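Local structure of fuculose-1-phosphate aldolase (Thermus thermophilus, 2FK5) at residues F9-E14 and A165-Y170; H151-V156 and G171-L176. The protein belongs to the class II aldolase and adducin family, whose alpha/beta fold packs helices against a central mixed sheet. All coordinates share one frame; numbering follows the deposited sequence.

Both contacts draw on helix 162-191: contact 1 takes its residues 165-170 and contact 2 the turns that follow, 171-176. Their centres lie about 11 Å apart, and they touch where Ala169 O stands 3.6 Å from Ala155 CB. In chain order the segments run 9-14, 151-156, 165-170 and 171-176, so the two contacts interleave. Contact 1 sets the helix alongside helix 3-18 near the start of the chain, whereas contact 2 presses it onto strand 152-157 of the mixed sheet. One long helix thus packs against both the N-terminal helix and the sheet, and residues of both contacts also reach a second subunit of the eight-chain assembly.

Contact 1: F9-E14 and A165-Y170; sequences FRQVGE and ALLEAY
Val12 is the bump of this contact, and the hollow it fills is made by Leu166, Leu167 and Tyr170. Its CG2 lies 3.8 Å from Tyr170 CB and nearly as close to Leu166 CG, with Leu167 CD2 at 4.0 Å. The other branch, CG1, sits 4.1 Å from Tyr170 CD2 and approaches that ring obliquely. With CG1 anti to the backbone N (chi1 162°) and CG2 beside it, both methyls reach the neighbouring helix.

A second bump points the other way. Leu166 sends CD2 over one face of the Phe9 ring, 3.9 Å from the ring centroid and 19° off its normal, a CH-pi contact. The methyl is displaced toward the rim, where CD1 is its nearest ring atom at 3.7 Å. Phe9 leaves its backbone pointing away from the partner helix, and its ring swings back to meet the leucine. Next to Val12, the extended Gln11 chain crosses Leu167 at about a right angle and brings OE1 to 3.8 Å from Leu167 CD2.

The short helix segments form a near-parallel pair, at 9°, with axes 10.1 Å apart, and the nearest CA pairs are Phe9 with Leu166 and Val12 with Tyr170. Phe9 and Leu166 also rest on Val31 of strand 28-32, the helix-on-sheet layering of an alpha/beta fold; Tyr170 also packs on Phe17 of a second subunit. No hydrogen bond or salt bridge links the segments, which implies that methyl packing and the aromatic face, not directional polar bonds, carry the contact between these two segments.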
loop_
_atom_site.group_PDB
_atom_site.type_symbol
_atom_site.label_atom_id
_atom_site.label_comp_id
_atom_site.label_asym_id
_atom_site.label_seq_id
_atom_site.Cartn_x
_atom_site.Cartn_y
_atom_site.Cartn_z
ATOM N N PHE A 9 10.808 4.896 12.783
ATOM C CA PHE A 9 10.309 3.641 13.361
ATOM C C PHE A 9 9.084 3.195 12.574
ATOM O O PHE A 9 8.924 2.021 12.244
ATOM C CB PHE A 9 9.862 3.822 14.817
ATOM C CG PHE A 9 10.967 3.679 15.827
ATOM C CD1 PHE A 9 11.912 4.689 15.999
ATOM C CD2 PHE A 9 11.052 2.534 16.615
ATOM C CE1 PHE A 9 12.930 4.563 16.946
ATOM C CE2 PHE A 9 12.063 2.397 17.562
ATOM C CZ PHE A 9 13.003 3.413 17.728
ATOM N N ARG A 10 8.202 4.149 12.303
ATOM C CA ARG A 10 6.976 3.858 11.581
ATOM C C ARG A 10 7.271 3.295 10.200
ATOM O O ARG A 10 6.685 2.299 9.791
ATOM C CB ARG A 10 6.132 5.124 11.451
ATOM C CG ARG A 10 4.814 4.892 10.752
ATOM C CD ARG A 10 3.986 6.169 10.723
ATOM N NE ARG A 10 2.723 5.966 10.022
ATOM C CZ ARG A 10 1.874 6.941 9.713
ATOM N NH1 ARG A 10 0.752 6.648 9.070
ATOM N N GLN A 11 8.185 3.945 9.497
ATOM C CA GLN A 11 8.565 3.538 8.158
ATOM C C GLN A 11 9.254 2.177 8.139
ATOM O O GLN A 11 8.993 1.353 7.267
ATOM C CB GLN A 11 9.476 4.606 7.562
ATOM C CG GLN A 11 10.159 4.223 6.272
ATOM C CD GLN A 11 11.001 5.359 5.731
ATOM O OE1 GLN A 11 11.984 5.139 5.022
ATOM N NE2 GLN A 11 10.612 6.590 6.058
ATOM N N VAL A 12 10.143 1.943 9.102
ATOM C CA VAL A 12 10.847 0.667 9.165
ATOM C C VAL A 12 9.839 -0.451 9.395
ATOM O O VAL A 12 9.913 -1.501 8.758
ATOM C CB VAL A 12 11.930 0.681 10.279
ATOM C CG1 VAL A 12 12.341 -0.746 10.636
ATOM C CG2 VAL A 12 13.148 1.455 9.792
ATOM N N GLY A 13 8.879 -0.214 10.286
ATOM C CA GLY A 13 7.852 -1.212 10.535
ATOM C C GLY A 13 7.002 -1.468 9.291
ATOM O O GLY A 13 6.761 -2.614 8.909
ATOM N N GLU A 14 6.551 -0.398 8.641
ATOM C CA GLU A 14 5.735 -0.546 7.434
ATOM C C GLU A 14 6.474 -1.283 6.324
ATOM O O GLU A 14 5.911 -2.148 5.646
ATOM C CB GLU A 14 5.308 0.819 6.886
ATOM C CG GLU A 14 4.441 1.638 7.825
ATOM C CD GLU A 14 3.871 2.877 7.152
ATOM O OE1 GLU A 14 4.563 3.469 6.298
ATOM O OE2 GLU A 14 2.733 3.262 7.488
ATOM N N ALA A 165 20.691 5.395 11.795
ATOM C CA ALA A 165 21.202 4.123 12.284
ATOM C C ALA A 165 20.106 3.081 12.128
ATOM O O ALA A 165 20.369 1.944 11.727
ATOM C CB ALA A 165 21.614 4.243 13.755
ATOM N N LEU A 166 18.873 3.470 12.439
ATOM C CA LEU A 166 17.750 2.549 12.318
ATOM C C LEU A 166 17.511 2.159 10.856
ATOM O O LEU A 166 17.280 0.986 10.546
ATOM C CB LEU A 166 16.481 3.177 12.907
ATOM C CG LEU A 166 15.261 2.255 12.945
ATOM C CD1 LEU A 166 15.566 0.999 13.753
ATOM C CD2 LEU A 166 14.095 3.000 13.563
ATOM N N LEU A 167 17.559 3.139 9.960
ATOM C CA LEU A 167 17.356 2.862 8.539
ATOM C C LEU A 167 18.492 1.994 8.011
ATOM O O LEU A 167 18.301 1.168 7.115
ATOM C CB LEU A 167 17.279 4.172 7.749
ATOM C CG LEU A 167 15.976 4.947 7.967
ATOM C CD1 LEU A 167 16.084 6.333 7.352
ATOM C CD2 LEU A 167 14.816 4.171 7.359
ATOM N N GLU A 168 19.677 2.181 8.577
ATOM C CA GLU A 168 20.829 1.389 8.177
ATOM C C GLU A 168 20.613 -0.062 8.603
ATOM O O GLU A 168 20.856 -0.987 7.828
ATOM C CB GLU A 168 22.088 1.942 8.838
ATOM C CG GLU A 168 23.351 1.169 8.540
ATOM C CD GLU A 168 24.516 1.645 9.389
ATOM O OE1 GLU A 168 25.656 1.212 9.135
ATOM O OE2 GLU A 168 24.288 2.446 10.316
ATOM N N ALA A 169 20.162 -0.257 9.842
ATOM C CA ALA A 169 19.896 -1.600 10.380
ATOM C C ALA A 169 18.818 -2.294 9.547
ATOM O O ALA A 169 18.933 -3.469 9.196
ATOM C CB ALA A 169 19.443 -1.490 11.832
ATOM N N TYR A 170 17.758 -1.550 9.248
ATOM C CA TYR A 170 16.662 -2.053 8.438
ATOM C C TYR A 170 17.197 -2.520 7.087
ATOM O O TYR A 170 16.819 -3.586 6.601
ATOM C CB TYR A 170 15.609 -0.950 8.232
ATOM C CG TYR A 170 14.782 -1.136 6.979
ATOM C CD1 TYR A 170 15.106 -0.465 5.796
ATOM C CD2 TYR A 170 13.719 -2.042 6.954
ATOM C CE1 TYR A 170 14.395 -0.698 4.615
ATOM C CE2 TYR A 170 13.005 -2.286 5.771
ATOM C CZ TYR A 170 13.353 -1.610 4.609
ATOM O OH TYR A 170 12.689 -1.885 3.435
#

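Contact 2: H151-V156 and G171-L176; sequences HGAFAV and GLMTTL
Met173 and Ala155 form the nearest CA pair where segment 171-176 of helix 162-191 crosses residues 152-156 of strand 152-157, a helix-on-sheet layer of this alpha/beta fold. The axes of the short segments approach to 7.8 Å, with 136° between their directions. The bond from CA to CB of Met173 does not head straight for the strand; from CB the chain runs to CG, anti to the backbone N (chi1 -175°). The bend at chi2 sets SD 4.1 Å from Ala153 CB, and the bend at chi3 turns CE against the strand backbone, 3.4 Å from Ala153 O and 4.0 Å from Ala155 CB. The same side chain touches Val87 and Ala89 of the adjoining strand 85-89, so it packs across two strands.

The two small alanine side chains directed at the helix are consistent with its close approach: Ala155 CB meets Leu172 CB at 3.9 Å, and Ala153 CB meets Leu176 CD2. Phe154 points away from the helix and stacks its ring with His88. No hydrogen bond crosses between the segments. At the end of the strand segment, Val156 O accepts a hydrogen bond from Arg144 NH2, and Leu172 CD1 makes a tight carbon-oxygen contact of 3.1 Å with that same Val156 O.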
loop_
_atom_site.group_PDB
_atom_site.type_symbol
_atom_site.label_atom_id
_atom_site.label_comp_id
_atom_site.label_asym_id
_atom_site.label_seq_id
_atom_site.Cartn_x
_atom_site.Cartn_y
_atom_site.Cartn_z
ATOM N N HIS A 151 14.830 -18.912 14.946
ATOM C CA HIS A 151 14.076 -17.803 15.507
ATOM C C HIS A 151 14.008 -16.633 14.535
ATOM O O HIS A 151 12.954 -16.359 13.956
ATOM C CB HIS A 151 14.663 -17.362 16.850
ATOM C CG HIS A 151 13.819 -16.352 17.567
ATOM N ND1 HIS A 151 12.442 -16.428 17.604
ATOM C CD2 HIS A 151 14.153 -15.250 18.282
ATOM C CE1 HIS A 151 11.966 -15.416 18.309
ATOM N NE2 HIS A 151 12.984 -14.687 18.731
ATOM N N GLY A 152 15.130 -15.965 14.323
ATOM C CA GLY A 152 15.129 -14.838 13.413
ATOM C C GLY A 152 16.534 -14.309 13.258
ATOM O O GLY A 152 17.488 -15.078 13.304
ATOM N N ALA A 153 16.661 -12.999 13.090
ATOM C CA ALA A 153 17.963 -12.388 12.906
ATOM C C ALA A 153 18.017 -11.005 13.539
ATOM O O ALA A 153 16.981 -10.382 13.781
ATOM C CB ALA A 153 18.269 -12.278 11.414
ATOM N N PHE A 154 19.238 -10.534 13.779
ATOM C CA PHE A 154 19.485 -9.215 14.349
ATOM C C PHE A 154 20.462 -8.504 13.421
ATOM O O PHE A 154 21.394 -9.123 12.916
ATOM C CB PHE A 154 20.122 -9.327 15.744
ATOM C CG PHE A 154 19.205 -9.898 16.790
ATOM C CD1 PHE A 154 19.035 -11.270 16.909
ATOM C CD2 PHE A 154 18.483 -9.059 17.627
ATOM C CE1 PHE A 154 18.156 -11.794 17.851
ATOM C CE2 PHE A 154 17.605 -9.577 18.569
ATOM C CZ PHE A 154 17.441 -10.944 18.678
ATOM N N ALA A 155 20.241 -7.213 13.185
ATOM C CA ALA A 155 21.138 -6.423 12.343
ATOM C C ALA A 155 21.379 -5.118 13.079
ATOM O O ALA A 155 20.451 -4.555 13.652
ATOM C CB ALA A 155 20.504 -6.144 10.985
ATOM N N VAL A 156 22.616 -4.636 13.050
ATOM C CA VAL A 156 22.959 -3.412 13.760
ATOM C C VAL A 156 23.213 -2.222 12.855
ATOM O O VAL A 156 23.697 -2.371 11.733
ATOM C CB VAL A 156 24.231 -3.609 14.627
ATOM C CG1 VAL A 156 24.096 -4.845 15.471
ATOM C CG2 VAL A 156 25.458 -3.716 13.738
ATOM N N GLY A 171 18.073 -1.710 6.490
ATOM C CA GLY A 171 18.661 -2.039 5.199
ATOM C C GLY A 171 19.464 -3.323 5.235
ATOM O O GLY A 171 19.440 -4.121 4.288
ATOM N N LEU A 172 20.183 -3.540 6.329
ATOM C CA LEU A 172 20.976 -4.755 6.460
ATOM C C LEU A 172 20.058 -5.951 6.595
ATOM O O LEU A 172 20.370 -7.033 6.108
ATOM C CB LEU A 172 21.887 -4.689 7.691
ATOM C CG LEU A 172 23.065 -3.719 7.586
ATOM C CD1 LEU A 172 23.795 -3.652 8.915
ATOM C CD2 LEU A 172 24.001 -4.178 6.481
ATOM N N MET A 173 18.927 -5.759 7.267
ATOM C CA MET A 173 17.982 -6.855 7.449
ATOM C C MET A 173 17.391 -7.263 6.099
ATOM O O MET A 173 17.272 -8.455 5.809
ATOM C CB MET A 173 16.873 -6.450 8.418
ATOM C CG MET A 173 15.891 -7.576 8.762
ATOM S SD MET A 173 16.688 -9.021 9.529
ATOM C CE MET A 173 17.147 -8.339 11.124
ATOM N N THR A 174 17.035 -6.282 5.267
ATOM C CA THR A 174 16.467 -6.602 3.957
ATOM C C THR A 174 17.526 -7.232 3.072
ATOM O O THR A 174 17.225 -8.141 2.297
ATOM C CB THR A 174 15.852 -5.358 3.239
ATOM O OG1 THR A 174 16.854 -4.362 3.019
ATOM C CG2 THR A 174 14.739 -4.764 4.076
ATOM N N THR A 175 18.765 -6.759 3.193
ATOM C CA THR A 175 19.875 -7.309 2.416
ATOM C C THR A 175 20.080 -8.774 2.809
ATOM O O THR A 175 20.361 -9.620 1.954
ATOM C CB THR A 175 21.176 -6.526 2.676
ATOM O OG1 THR A 175 21.059 -5.217 2.109
ATOM C CG2 THR A 175 22.373 -7.240 2.059
ATOM N N LEU A 176 19.938 -9.066 4.102
ATOM C CA LEU A 176 20.081 -10.433 4.593
ATOM C C LEU A 176 19.052 -11.388 3.984
ATOM O O LEU A 176 19.414 -12.467 3.519
ATOM C CB LEU A 176 19.961 -10.482 6.119
ATOM C CG LEU A 176 19.832 -11.889 6.731
ATOM C CD1 LEU A 176 20.895 -12.817 6.171
ATOM C CD2 LEU A 176 19.954 -11.799 8.240
#